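Glycosyl hydrolase family 88 (Pedobacter heparinus, PDB 3WIW) cleaves unsaturated glucuronyl residues from heparin-derived oligosaccharides, acting as an unsaturated glucuronyl hydrolase built on an alpha6/alpha6-barrel. Local coordinates at residues T75-G80 / L374-Y379; L82-E87 / Y125-R130; F101-D106 / K135-P140; V311-L316 / L382-R387. All blocks are in the same frame, centred on the assembly; numbering follows the deposited sequence.

Contact 1: residues T75-G80 / L374-Y379; sequences TGFFPG and LNYADY
A buried aromatic cluster joins the starts of two helices, 77-89 and 375-392, deep in the alpha6/alpha6-barrel. F77 is its centre, with Y376 and Y379, one helical turn apart, on two sides of it. The F77 ring lies flat against the CB of Y376, which stands 3.4 Å from the ring centroid and only 5° off the ring normal, a textbook CH-pi contact. The edge of F77 is presented to the face of Y379 in an edge-to-face pair, centroids 5.5 Å apart, with CD1 of F77 3.8 Å from CG of Y379. Phenylalanine suits the place because it offers both a face and an edge and no polar group to satisfy. An alanine here would lose both ring contacts and would probably loosen the packing behind Y376, whose side chain lies about 3 Å from that of R246, a predicted substrate-binding residue. The CG of Y376 sits in the crowded position between backbone N and carbonyl carbon (chi1 49°), which leads its ring away from F77. N375 crosses F77 at about a right angle, with OD1 near F77 CD2, while its ND2 is held by P56 O and T74 OG1. Y379 reaches N127 with its hydroxyl, and its ring edge runs along G80, where the absence of a side chain lets Y379 CE1 come within 3.7 Å of G80 CA.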
loop_
_atom_site.group_PDB
_atom_site.type_symbol
_atom_site.label_atom_id
_atom_site.label_comp_id
_atom_site.label_asym_id
_atom_site.label_seq_id
_atom_site.Cartn_x
_atom_site.Cartn_y
_atom_site.Cartn_z
ATOM N N THR A 75 10.377 5.025 0.288
ATOM C CA THR A 75 11.304 5.164 1.398
ATOM C C THR A 75 10.629 5.054 2.785
ATOM O O THR A 75 11.270 4.681 3.774
ATOM C CB THR A 75 12.107 6.469 1.254
ATOM O OG1 THR A 75 13.260 6.406 2.093
ATOM C CG2 THR A 75 11.266 7.692 1.616
ATOM N N GLY A 76 9.348 5.399 2.868
ATOM C CA GLY A 76 8.630 5.342 4.129
ATOM C C GLY A 76 8.205 3.959 4.565
ATOM O O GLY A 76 7.833 3.789 5.737
ATOM N N PHE A 77 8.217 2.962 3.667
ATOM C CA PHE A 77 7.678 1.654 4.021
ATOM C C PHE A 77 8.469 0.922 5.101
ATOM O O PHE A 77 7.874 0.377 6.014
ATOM C CB PHE A 77 7.520 0.759 2.790
ATOM C CG PHE A 77 6.435 1.233 1.860
ATOM C CD1 PHE A 77 5.094 1.220 2.267
ATOM C CD2 PHE A 77 6.748 1.685 0.583
ATOM C CE1 PHE A 77 4.071 1.619 1.410
ATOM C CE2 PHE A 77 5.736 2.109 -0.286
ATOM C CZ PHE A 77 4.392 2.092 0.131
ATOM N N PHE A 78 9.799 0.898 5.017
ATOM C CA PHE A 78 10.602 0.182 6.013
ATOM C C PHE A 78 10.383 0.709 7.450
ATOM O O PHE A 78 10.077 -0.089 8.335
ATOM C CB PHE A 78 12.067 0.161 5.637
ATOM C CG PHE A 78 12.920 -0.581 6.616
ATOM C CD1 PHE A 78 12.776 -1.960 6.785
ATOM C CD2 PHE A 78 13.862 0.091 7.372
ATOM C CE1 PHE A 78 13.565 -2.646 7.688
ATOM C CE2 PHE A 78 14.661 -0.580 8.280
ATOM C CZ PHE A 78 14.520 -1.958 8.444
ATOM N N PRO A 79 10.463 2.043 7.684
ATOM C CA PRO A 79 10.141 2.468 9.056
ATOM C C PRO A 79 8.701 2.103 9.451
ATOM O O PRO A 79 8.462 1.719 10.592
ATOM C CB PRO A 79 10.376 3.981 9.049
ATOM C CG PRO A 79 10.589 4.371 7.620
ATOM C CD PRO A 79 11.008 3.133 6.861
ATOM N N GLY A 80 7.756 2.173 8.521
ATOM C CA GLY A 80 6.401 1.743 8.811
ATOM C C GLY A 80 6.326 0.288 9.225
ATOM O O GLY A 80 5.600 -0.075 10.158
ATOM N N LEU A 374 9.995 -6.723 -1.955
ATOM C CA LEU A 374 9.793 -5.287 -2.022
ATOM C C LEU A 374 9.338 -4.805 -0.668
ATOM O O LEU A 374 8.509 -5.439 -0.001
ATOM C CB LEU A 374 8.778 -4.949 -3.108
ATOM C CG LEU A 374 9.424 -4.630 -4.484
ATOM C CD1 LEU A 374 8.425 -4.783 -5.617
ATOM C CD2 LEU A 374 9.969 -3.179 -4.413
ATOM N N ASN A 375 9.877 -3.665 -0.245
ATOM C CA ASN A 375 9.570 -3.153 1.077
ATOM C C ASN A 375 8.070 -2.949 1.340
ATOM O O ASN A 375 7.586 -3.249 2.441
ATOM C CB ASN A 375 10.408 -1.911 1.395
ATOM C CG ASN A 375 10.250 -0.766 0.381
ATOM O OD1 ASN A 375 9.331 -0.745 -0.462
ATOM N ND2 ASN A 375 11.157 0.212 0.470
ATOM N N TYR A 376 7.302 -2.551 0.331
ATOM C CA TYR A 376 5.871 -2.365 0.563
ATOM C C TYR A 376 5.096 -3.667 0.657
ATOM O O TYR A 376 4.061 -3.709 1.323
ATOM C CB TYR A 376 5.220 -1.414 -0.432
ATOM C CG TYR A 376 5.515 -1.669 -1.902
ATOM C CD1 TYR A 376 4.718 -2.534 -2.665
ATOM C CD2 TYR A 376 6.562 -1.002 -2.543
ATOM C CE1 TYR A 376 4.967 -2.737 -4.012
ATOM C CE2 TYR A 376 6.823 -1.182 -3.908
ATOM C CZ TYR A 376 6.013 -2.056 -4.633
ATOM O OH TYR A 376 6.213 -2.252 -5.983
ATOM N N ALA A 377 5.585 -4.745 0.033
ATOM C CA ALA A 377 4.953 -6.056 0.263
ATOM C C ALA A 377 5.046 -6.398 1.744
ATOM O O ALA A 377 4.067 -6.837 2.354
ATOM C CB ALA A 377 5.595 -7.124 -0.563
ATOM N N ASP A 378 6.205 -6.151 2.348
ATOM C CA ASP A 378 6.380 -6.470 3.762
ATOM C C ASP A 378 5.476 -5.596 4.645
ATOM O O ASP A 378 4.893 -6.106 5.620
ATOM C CB ASP A 378 7.832 -6.281 4.208
ATOM C CG ASP A 378 8.804 -7.254 3.562
ATOM O OD1 ASP A 378 8.388 -8.178 2.836
ATOM O OD2 ASP A 378 10.017 -7.124 3.830
ATOM N N TYR A 379 5.351 -4.306 4.314
ATOM C CA TYR A 379 4.555 -3.386 5.087
ATOM C C TYR A 379 3.099 -3.838 5.104
ATOM O O TYR A 379 2.492 -3.989 6.184
ATOM C CB TYR A 379 4.693 -2.012 4.453
ATOM C CG TYR A 379 3.821 -0.966 5.099
ATOM C CD1 TYR A 379 4.247 -0.251 6.238
ATOM C CD2 TYR A 379 2.553 -0.654 4.564
ATOM C CE1 TYR A 379 3.444 0.738 6.807
ATOM C CE2 TYR A 379 1.742 0.332 5.141
ATOM C CZ TYR A 379 2.202 1.022 6.256
ATOM O OH TYR A 379 1.455 2.008 6.836
#

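Contact 2: residues L82-E87 / Y125-R130; sequences LWYGYE and YGNAYR
W83 opens the contact by lying across segment 125-130 of helix 117-132. One face of its indole covers A128, whose CA makes a CH-pi contact 3.8 Å from the centroid of the six-membered ring, while A128 CB approaches W83 CZ2 to 3.4 Å. Alanine suits this position because a longer side chain would meet the indole, and W83 NE1 is satisfied by T102. Y84 follows, its ring crossing N127 at about a right angle. Its hydroxyl pairs with E383 and also accepts from a water, 2.7 Å from Y84 OH, which donates to N127 OD1 as well. That same OD1 takes a nearly straight bond (171°) from R130 NH2, so asparagine steadies the arginine from within its own helix. A turn beyond W83, E87 extends to meet the guanidinium end-on: R130 NH2 to E87 OE1 and R130 NH1 to E87 OE2 are both 2.8 Å. The oxygens lie close to the guanidinium plane, yet the nitrogens come from above the carboxylate plane, the two groups being turned 38° apart. R130 bends at chi3 (54°) to bring its tip there. A glutamine here would lose the carboxylate's charge and would probably weaken the grip on R130 and on K386, whose NZ forms a salt bridge with OE1. The segments run roughly parallel, axes 10.1 Å apart, as neighbouring inner helices of the barrel would; helix 92-103 touches W83 from outside the pair, and helix 375-392 supplies E383 and K386.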
loop_
_atom_site.group_PDB
_atom_site.type_symbol
_atom_site.label_atom_id
_atom_site.label_comp_id
_atom_site.label_asym_id
_atom_site.label_seq_id
_atom_site.Cartn_x
_atom_site.Cartn_y
_atom_site.Cartn_z
ATOM N N LEU A 82 8.699 -1.433 10.604
ATOM C CA LEU A 82 9.239 -1.493 11.956
ATOM C C LEU A 82 8.174 -1.135 13.002
ATOM O O LEU A 82 8.056 -1.814 14.028
ATOM C CB LEU A 82 10.465 -0.574 12.091
ATOM C CG LEU A 82 11.756 -1.021 11.382
ATOM C CD1 LEU A 82 12.779 0.105 11.416
ATOM C CD2 LEU A 82 12.313 -2.305 12.020
ATOM N N TRP A 83 7.374 -0.092 12.745
ATOM C CA TRP A 83 6.276 0.231 13.662
ATOM C C TRP A 83 5.313 -0.939 13.789
ATOM O O TRP A 83 4.908 -1.317 14.895
ATOM C CB TRP A 83 5.513 1.497 13.236
ATOM C CG TRP A 83 6.313 2.751 13.447
ATOM C CD1 TRP A 83 6.816 3.573 12.477
ATOM C CD2 TRP A 83 6.764 3.282 14.705
ATOM N NE1 TRP A 83 7.513 4.609 13.059
ATOM C CE2 TRP A 83 7.513 4.443 14.423
ATOM C CE3 TRP A 83 6.605 2.884 16.038
ATOM C CZ2 TRP A 83 8.103 5.220 15.429
ATOM C CZ3 TRP A 83 7.197 3.640 17.032
ATOM C CH2 TRP A 83 7.920 4.814 16.723
ATOM N N TYR A 84 4.939 -1.533 12.661
ATOM C CA TYR A 84 4.059 -2.695 12.713
ATOM C C TYR A 84 4.678 -3.900 13.452
ATOM O O TYR A 84 4.000 -4.577 14.225
ATOM C CB TYR A 84 3.626 -3.096 11.311
ATOM C CG TYR A 84 2.593 -2.198 10.648
ATOM C CD1 TYR A 84 1.795 -1.300 11.387
ATOM C CD2 TYR A 84 2.421 -2.243 9.270
ATOM C CE1 TYR A 84 0.844 -0.505 10.752
ATOM C CE2 TYR A 84 1.488 -1.447 8.634
ATOM C CZ TYR A 84 0.686 -0.598 9.368
ATOM O OH TYR A 84 -0.258 0.176 8.724
ATOM N N GLY A 85 5.967 -4.155 13.238
ATOM C CA GLY A 85 6.672 -5.203 13.948
ATOM C C GLY A 85 6.634 -4.953 15.448
ATOM O O GLY A 85 6.427 -5.877 16.227
ATOM N N TYR A 86 6.791 -3.691 15.854
ATOM C CA TYR A 86 6.676 -3.321 17.259
ATOM C C TYR A 86 5.267 -3.582 17.793
ATOM O O TYR A 86 5.100 -4.133 18.882
ATOM C CB TYR A 86 7.050 -1.848 17.452
ATOM C CG TYR A 86 6.714 -1.317 18.825
ATOM C CD1 TYR A 86 7.234 -1.909 19.969
ATOM C CD2 TYR A 86 5.889 -0.213 18.978
ATOM C CE1 TYR A 86 6.932 -1.427 21.237
ATOM C CE2 TYR A 86 5.595 0.273 20.228
ATOM C CZ TYR A 86 6.109 -0.331 21.357
ATOM O OH TYR A 86 5.793 0.180 22.596
ATOM N N GLU A 87 4.249 -3.203 17.025
ATOM C CA GLU A 87 2.873 -3.415 17.475
ATOM C C GLU A 87 2.528 -4.895 17.627
ATOM O O GLU A 87 1.841 -5.288 18.573
ATOM C CB GLU A 87 1.881 -2.739 16.534
ATOM C CG GLU A 87 1.965 -1.240 16.567
ATOM C CD GLU A 87 0.852 -0.623 15.767
ATOM O OE1 GLU A 87 0.978 -0.573 14.530
ATOM O OE2 GLU A 87 -0.166 -0.211 16.370
ATOM N N TYR A 125 6.119 8.576 9.614
ATOM C CA TYR A 125 5.696 9.518 10.650
ATOM C C TYR A 125 4.254 9.288 11.094
ATOM O O TYR A 125 3.949 9.449 12.276
ATOM C CB TYR A 125 5.821 10.971 10.171
ATOM C CG TYR A 125 7.217 11.529 10.254
ATOM C CD1 TYR A 125 8.182 11.197 9.305
ATOM C CD2 TYR A 125 7.590 12.378 11.297
ATOM C CE1 TYR A 125 9.463 11.696 9.390
ATOM C CE2 TYR A 125 8.870 12.883 11.379
ATOM C CZ TYR A 125 9.801 12.553 10.422
ATOM O OH TYR A 125 11.083 13.064 10.515
ATOM N N GLY A 126 3.356 8.937 10.169
ATOM C CA GLY A 126 1.957 8.761 10.547
ATOM C C GLY A 126 1.783 7.629 11.548
ATOM O O GLY A 126 1.128 7.784 12.597
ATOM N N ASN A 127 2.376 6.480 11.226
ATOM C CA ASN A 127 2.375 5.366 12.158
ATOM C C ASN A 127 3.082 5.710 13.465
ATOM O O ASN A 127 2.607 5.349 14.543
ATOM C CB ASN A 127 2.987 4.122 11.507
ATOM C CG ASN A 127 1.987 3.372 10.668
ATOM O OD1 ASN A 127 0.860 3.121 11.113
ATOM N ND2 ASN A 127 2.355 3.058 9.437
ATOM N N ALA A 128 4.202 6.420 13.371
ATOM C CA ALA A 128 4.968 6.816 14.538
ATOM C C ALA A 128 4.085 7.633 15.486
ATOM O O ALA A 128 4.064 7.395 16.695
ATOM C CB ALA A 128 6.144 7.659 14.108
ATOM N N TYR A 129 3.364 8.612 14.952
ATOM C CA TYR A 129 2.553 9.480 15.790
ATOM C C TYR A 129 1.363 8.714 16.375
ATOM O O TYR A 129 1.005 8.917 17.542
ATOM C CB TYR A 129 2.078 10.701 15.019
ATOM C CG TYR A 129 1.439 11.724 15.924
ATOM C CD1 TYR A 129 2.182 12.362 16.928
ATOM C CD2 TYR A 129 0.090 12.040 15.800
ATOM C CE1 TYR A 129 1.605 13.298 17.773
ATOM C CE2 TYR A 129 -0.500 12.978 16.648
ATOM C CZ TYR A 129 0.275 13.595 17.629
ATOM O OH TYR A 129 -0.257 14.534 18.484
ATOM N N ARG A 130 0.778 7.813 15.582
ATOM C CA ARG A 130 -0.340 7.020 16.071
ATOM C C ARG A 130 0.115 6.129 17.235
ATOM O O ARG A 130 -0.546 6.039 18.281
ATOM C CB ARG A 130 -0.923 6.172 14.940
ATOM C CG ARG A 130 -2.067 5.274 15.402
ATOM C CD ARG A 130 -2.592 4.390 14.259
ATOM N NE ARG A 130 -1.505 3.631 13.639
ATOM C CZ ARG A 130 -1.020 2.492 14.127
ATOM N NH1 ARG A 130 -1.546 1.955 15.229
ATOM N NH2 ARG A 130 -0.003 1.900 13.519
HETATM O O HOH W 1 -1.443 2.268 10.007
#

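Contact 3: residues F101-D106 / K135-P140; sequences FTLALD and KIYLKP
The backbones stay well apart, with L103 CA 8.0 Å from Y137 CA and D106 CA 6.6 Å from P140 CA, as the end of helix 92-103 and the type I turn L103-D106 pass the 3-10 segment 135-137 and the start of helix 138-150. Side chains bridge the gap. One ring atom of Y137, CE1, meets two methyl groups: L103 CD2 at 3.7 Å and T102 CG2 at 3.8 Å, both oblique to the ring. T102 turns this methyl anti to its backbone N, while its hydroxyl, beside the N, bonds to A98 O and W83 NE1; threonine thus serves the polar and the apolar side at once. The other branch of L103, CD1, touches I136 CD1 tip to tip. I136 holds CG1 in the crowded position between backbone N and carbonyl carbon (chi1 64°), where it also lies over a face of the Y137 ring. At the far end D106 OD2 merely rests near P140 CG, at 4.1 Å. With no polar bond between the segments, this join of two helix ends in the alpha6/alpha6-barrel, away from the predicted active site, rests on van der Waals contact of methyls and a ring carbon, which fixes spacing more than direction.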
loop_
_atom_site.group_PDB
_atom_site.type_symbol
_atom_site.label_atom_id
_atom_site.label_comp_id
_atom_site.label_asym_id
_atom_site.label_seq_id
_atom_site.Cartn_x
_atom_site.Cartn_y
_atom_site.Cartn_z
ATOM N N PHE A 101 14.708 5.178 12.114
ATOM C CA PHE A 101 14.474 5.128 10.668
ATOM C C PHE A 101 13.383 6.119 10.217
ATOM O O PHE A 101 13.385 6.569 9.075
ATOM C CB PHE A 101 14.189 3.682 10.223
ATOM C CG PHE A 101 15.434 2.831 10.122
ATOM C CD1 PHE A 101 15.946 2.174 11.233
ATOM C CD2 PHE A 101 16.109 2.718 8.914
ATOM C CE1 PHE A 101 17.117 1.408 11.134
ATOM C CE2 PHE A 101 17.267 1.938 8.802
ATOM C CZ PHE A 101 17.767 1.289 9.913
ATOM N N THR A 102 12.454 6.453 11.109
ATOM C CA THR A 102 11.448 7.472 10.806
ATOM C C THR A 102 12.053 8.877 10.742
ATOM O O THR A 102 11.864 9.607 9.768
ATOM C CB THR A 102 10.271 7.424 11.813
ATOM O OG1 THR A 102 9.615 6.160 11.687
ATOM C CG2 THR A 102 9.250 8.506 11.528
ATOM N N LEU A 103 12.816 9.240 11.770
ATOM C CA LEU A 103 13.276 10.631 11.893
ATOM C C LEU A 103 14.282 11.000 10.812
ATOM O O LEU A 103 14.491 12.181 10.533
ATOM C CB LEU A 103 13.849 10.935 13.284
ATOM C CG LEU A 103 12.819 10.889 14.411
ATOM C CD1 LEU A 103 13.505 11.000 15.794
ATOM C CD2 LEU A 103 11.758 12.001 14.252
ATOM N N ALA A 104 14.904 9.989 10.199
ATOM C CA ALA A 104 15.814 10.227 9.080
ATOM C C ALA A 104 15.079 10.727 7.830
ATOM O O ALA A 104 15.729 11.123 6.864
ATOM C CB ALA A 104 16.604 8.972 8.744
ATOM N N LEU A 105 13.742 10.712 7.848
ATOM C CA LEU A 105 12.948 11.118 6.691
ATOM C C LEU A 105 12.384 12.544 6.807
ATOM O O LEU A 105 11.496 12.947 6.047
ATOM C CB LEU A 105 11.824 10.114 6.446
ATOM C CG LEU A 105 12.306 8.701 6.078
ATOM C CD1 LEU A 105 11.130 7.793 5.745
ATOM C CD2 LEU A 105 13.338 8.742 4.932
ATOM N N ASP A 106 12.917 13.324 7.746
ATOM C CA ASP A 106 12.440 14.668 8.043
ATOM C C ASP A 106 12.302 15.534 6.791
ATOM O O ASP A 106 11.339 16.294 6.667
ATOM C CB ASP A 106 13.407 15.308 9.041
ATOM C CG ASP A 106 13.030 16.733 9.385
ATOM O OD1 ASP A 106 13.444 17.652 8.647
ATOM O OD2 ASP A 106 12.307 16.940 10.385
ATOM N N LYS A 135 5.045 14.330 20.064
ATOM C CA LYS A 135 4.905 15.529 19.258
ATOM C C LYS A 135 6.059 15.757 18.275
ATOM O O LYS A 135 5.905 16.513 17.316
ATOM C CB LYS A 135 4.680 16.746 20.163
ATOM C CG LYS A 135 3.344 16.695 20.920
ATOM C CD LYS A 135 2.137 16.642 19.965
ATOM C CE LYS A 135 0.811 16.780 20.730
ATOM N NZ LYS A 135 0.473 15.523 21.469
ATOM N N ILE A 136 7.194 15.086 18.468
ATOM C CA ILE A 136 8.273 15.224 17.492
ATOM C C ILE A 136 7.808 14.840 16.080
ATOM O O ILE A 136 8.347 15.335 15.087
ATOM C CB ILE A 136 9.546 14.436 17.873
ATOM C CG1 ILE A 136 9.282 12.928 17.893
ATOM C CG2 ILE A 136 10.101 14.927 19.208
ATOM C CD1 ILE A 136 10.499 12.119 18.305
ATOM N N TYR A 137 6.794 13.982 15.977
ATOM C CA TYR A 137 6.332 13.536 14.666
ATOM C C TYR A 137 5.306 14.465 14.019
ATOM O O TYR A 137 4.996 14.313 12.835
ATOM C CB TYR A 137 5.750 12.127 14.772
ATOM C CG TYR A 137 6.751 11.102 15.289
ATOM C CD1 TYR A 137 7.896 10.773 14.543
ATOM C CD2 TYR A 137 6.558 10.452 16.524
ATOM C CE1 TYR A 137 8.836 9.853 15.029
ATOM C CE2 TYR A 137 7.489 9.524 17.012
ATOM C CZ TYR A 137 8.619 9.220 16.251
ATOM O OH TYR A 137 9.536 8.299 16.691
ATOM N N LEU A 138 4.781 15.433 14.764
ATOM C CA LEU A 138 3.575 16.115 14.330
ATOM C C LEU A 138 3.806 17.215 13.287
ATOM O O LEU A 138 3.088 17.273 12.281
ATOM C CB LEU A 138 2.805 16.645 15.537
ATOM C CG LEU A 138 1.379 17.104 15.222
ATOM C CD1 LEU A 138 0.549 15.952 14.679
ATOM C CD2 LEU A 138 0.738 17.684 16.461
ATOM N N LYS A 139 4.774 18.101 13.508
ATOM C CA LYS A 139 4.978 19.174 12.542
ATOM C C LYS A 139 5.339 18.668 11.123
ATOM O O LYS A 139 4.814 19.193 10.142
ATOM C CB LYS A 139 5.974 20.233 13.045
ATOM C CG LYS A 139 5.996 21.508 12.194
ATOM C CD LYS A 139 4.630 22.196 12.204
ATOM C CE LYS A 139 4.627 23.525 11.466
ATOM N NZ LYS A 139 3.344 24.248 11.691
ATOM N N PRO A 140 6.227 17.662 11.005
ATOM C CA PRO A 140 6.487 17.151 9.660
ATOM C C PRO A 140 5.209 16.611 9.003
ATOM O O PRO A 140 5.004 16.797 7.801
ATOM C CB PRO A 140 7.525 16.049 9.925
ATOM C CG PRO A 140 8.277 16.552 11.132
ATOM C CD PRO A 140 7.177 17.096 11.987
#

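Contact 4: residues V311-L316 / L382-R387; sequences VIASAL and LEALKR
Two hydrogen bonds centred on S314 tie helix 306-322 to helix 375-392. S314 OG, anti to its backbone N, donates to E383 OE2 at 2.7 Å and uses the anti lone pair of that oxygen. OE2 is also bonded by Y253 OH, and OE1 by Y84 OH, so this buried carboxylate is gripped on both oxygens, which would be expected to favour its charged form. R387 answers from the next turn, its NH2 giving a bond of 2.9 Å to S314 O, bent to 148° and arriving from well above the carbonyl plane. The chain of R387, extended from CG to NE, passes S314 OG, which lies over a face of the guanidinium at 3.1 Å from NH2, too poorly angled to bond. E383 OE2 likewise sits above that plane, 3.6 Å from R387 NH1, a long pairing of charges only. The helices are neighbours in the alpha6/alpha6-barrel, and here segments 311-316 and 382-387 run roughly parallel, their axes crossing at 27° and approaching to 8.3 Å. So close an approach depends on small side chains: S314 CA and A384 CA are only 4.2 Å apart. A384 CB presses on the backbone of S314 and lies 4.3 Å from A313 CB, alanine against alanine. Beyond them, helix 327-340 closes over A313 and A384 through I336 and L337, while V311 and I312 turn to A249 of helix 245-262.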
loop_
_atom_site.group_PDB
_atom_site.type_symbol
_atom_site.label_atom_id
_atom_site.label_comp_id
_atom_site.label_asym_id
_atom_site.label_seq_id
_atom_site.Cartn_x
_atom_site.Cartn_y
_atom_site.Cartn_z
ATOM N N VAL A 311 -1.678 -6.432 -0.176
ATOM C CA VAL A 311 -2.585 -5.289 -0.169
ATOM C C VAL A 311 -4.028 -5.779 -0.176
ATOM O O VAL A 311 -4.861 -5.286 0.589
ATOM C CB VAL A 311 -2.274 -4.336 -1.339
ATOM C CG1 VAL A 311 -3.333 -3.227 -1.449
ATOM C CG2 VAL A 311 -0.870 -3.731 -1.194
ATOM N N ILE A 312 -4.319 -6.772 -1.019
ATOM C CA ILE A 312 -5.658 -7.339 -1.068
ATOM C C ILE A 312 -6.048 -7.966 0.268
ATOM O O ILE A 312 -7.168 -7.744 0.741
ATOM C CB ILE A 312 -5.798 -8.365 -2.224
ATOM C CG1 ILE A 312 -5.794 -7.619 -3.561
ATOM C CG2 ILE A 312 -7.067 -9.185 -2.069
ATOM C CD1 ILE A 312 -5.466 -8.517 -4.755
ATOM N N ALA A 313 -5.149 -8.755 0.872
ATOM C CA ALA A 313 -5.454 -9.375 2.152
ATOM C C ALA A 313 -5.756 -8.309 3.218
ATOM O O ALA A 313 -6.758 -8.420 3.945
ATOM C CB ALA A 313 -4.321 -10.282 2.595
ATOM N N SER A 314 -4.912 -7.278 3.318
ATOM C CA SER A 314 -5.137 -6.245 4.319
ATOM C C SER A 314 -6.490 -5.572 4.097
ATOM O O SER A 314 -7.276 -5.421 5.035
ATOM C CB SER A 314 -4.017 -5.225 4.309
ATOM O OG SER A 314 -4.194 -4.422 5.454
ATOM N N ALA A 315 -6.791 -5.229 2.847
ATOM C CA ALA A 315 -8.053 -4.568 2.539
ATOM C C ALA A 315 -9.251 -5.467 2.854
ATOM O O ALA A 315 -10.236 -4.996 3.436
ATOM C CB ALA A 315 -8.091 -4.127 1.084
ATOM N N LEU A 316 -9.182 -6.733 2.445
ATOM C CA LEU A 316 -10.303 -7.646 2.675
ATOM C C LEU A 316 -10.580 -7.865 4.154
ATOM O O LEU A 316 -11.736 -8.033 4.559
ATOM C CB LEU A 316 -10.098 -8.979 1.950
ATOM C CG LEU A 316 -10.196 -8.940 0.424
ATOM C CD1 LEU A 316 -9.956 -10.341 -0.095
ATOM C CD2 LEU A 316 -11.558 -8.428 -0.034
ATOM N N LEU A 382 2.579 -7.210 7.062
ATOM C CA LEU A 382 2.471 -7.078 8.514
ATOM C C LEU A 382 1.187 -6.343 8.907
ATOM O O LEU A 382 0.577 -6.669 9.940
ATOM C CB LEU A 382 3.704 -6.418 9.145
ATOM C CG LEU A 382 5.004 -7.218 9.031
ATOM C CD1 LEU A 382 6.017 -6.644 9.996
ATOM C CD2 LEU A 382 4.797 -8.713 9.307
ATOM N N GLU A 383 0.741 -5.382 8.103
ATOM C CA GLU A 383 -0.528 -4.712 8.396
ATOM C C GLU A 383 -1.657 -5.736 8.405
ATOM O O GLU A 383 -2.503 -5.750 9.311
ATOM C CB GLU A 383 -0.796 -3.643 7.361
ATOM C CG GLU A 383 -1.977 -2.764 7.715
ATOM C CD GLU A 383 -2.188 -1.749 6.637
ATOM O OE1 GLU A 383 -1.652 -0.637 6.774
ATOM O OE2 GLU A 383 -2.851 -2.063 5.619
ATOM N N ALA A 384 -1.639 -6.640 7.421
ATOM C CA ALA A 384 -2.651 -7.689 7.346
ATOM C C ALA A 384 -2.581 -8.652 8.546
ATOM O O ALA A 384 -3.616 -9.038 9.113
ATOM C CB ALA A 384 -2.526 -8.446 6.015
ATOM N N LEU A 385 -1.367 -9.028 8.952
ATOM C CA LEU A 385 -1.212 -9.872 10.134
ATOM C C LEU A 385 -1.788 -9.186 11.378
ATOM O O LEU A 385 -2.450 -9.821 12.194
ATOM C CB LEU A 385 0.251 -10.221 10.402
ATOM C CG LEU A 385 0.977 -11.065 9.356
ATOM C CD1 LEU A 385 2.285 -11.588 9.907
ATOM C CD2 LEU A 385 0.135 -12.231 8.873
ATOM N N LYS A 386 -1.531 -7.897 11.537
ATOM C CA LYS A 386 -2.063 -7.164 12.676
ATOM C C LYS A 386 -3.603 -7.126 12.621
ATOM O O LYS A 386 -4.264 -7.358 13.633
ATOM C CB LYS A 386 -1.480 -5.751 12.708
ATOM C CG LYS A 386 -1.778 -5.003 13.983
ATOM C CD LYS A 386 -1.085 -3.635 14.047
ATOM C CE LYS A 386 -1.562 -2.716 12.931
ATOM N NZ LYS A 386 -1.483 -1.277 13.349
ATOM N N ARG A 387 -4.178 -6.859 11.446
ATOM C CA ARG A 387 -5.635 -6.849 11.307
ATOM C C ARG A 387 -6.257 -8.221 11.588
ATOM O O ARG A 387 -7.296 -8.340 12.257
ATOM C CB ARG A 387 -6.045 -6.328 9.924
ATOM C CG ARG A 387 -5.752 -4.872 9.736
ATOM C CD ARG A 387 -6.011 -4.406 8.303
ATOM N NE ARG A 387 -5.757 -2.970 8.173
ATOM C CZ ARG A 387 -6.143 -2.224 7.140
ATOM N NH1 ARG A 387 -5.905 -0.910 7.155
ATOM N NH2 ARG A 387 -6.768 -2.776 6.099
#

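In the fold
Contacts 1, 2 and 4 are buried among the barrel helices, whereas contact 3 lies farther out, about 20 Å from the chain centre, and is partly buried. Helix 77-89 serves contacts 1 and 2, and helix 375-392 serves contacts 1 and 4, so the three form a connected set. Aromatic packing dominates contact 1, whereas contact 4 rests on a hydroxyl, a carboxylate and a guanidinium; contact 2 combines an indole face with a salt bridge nearer the surface. Contact 3 is apolar. Polar side chains bridge contact 2 to each of the other three. Contacts 3 and 4 do not touch.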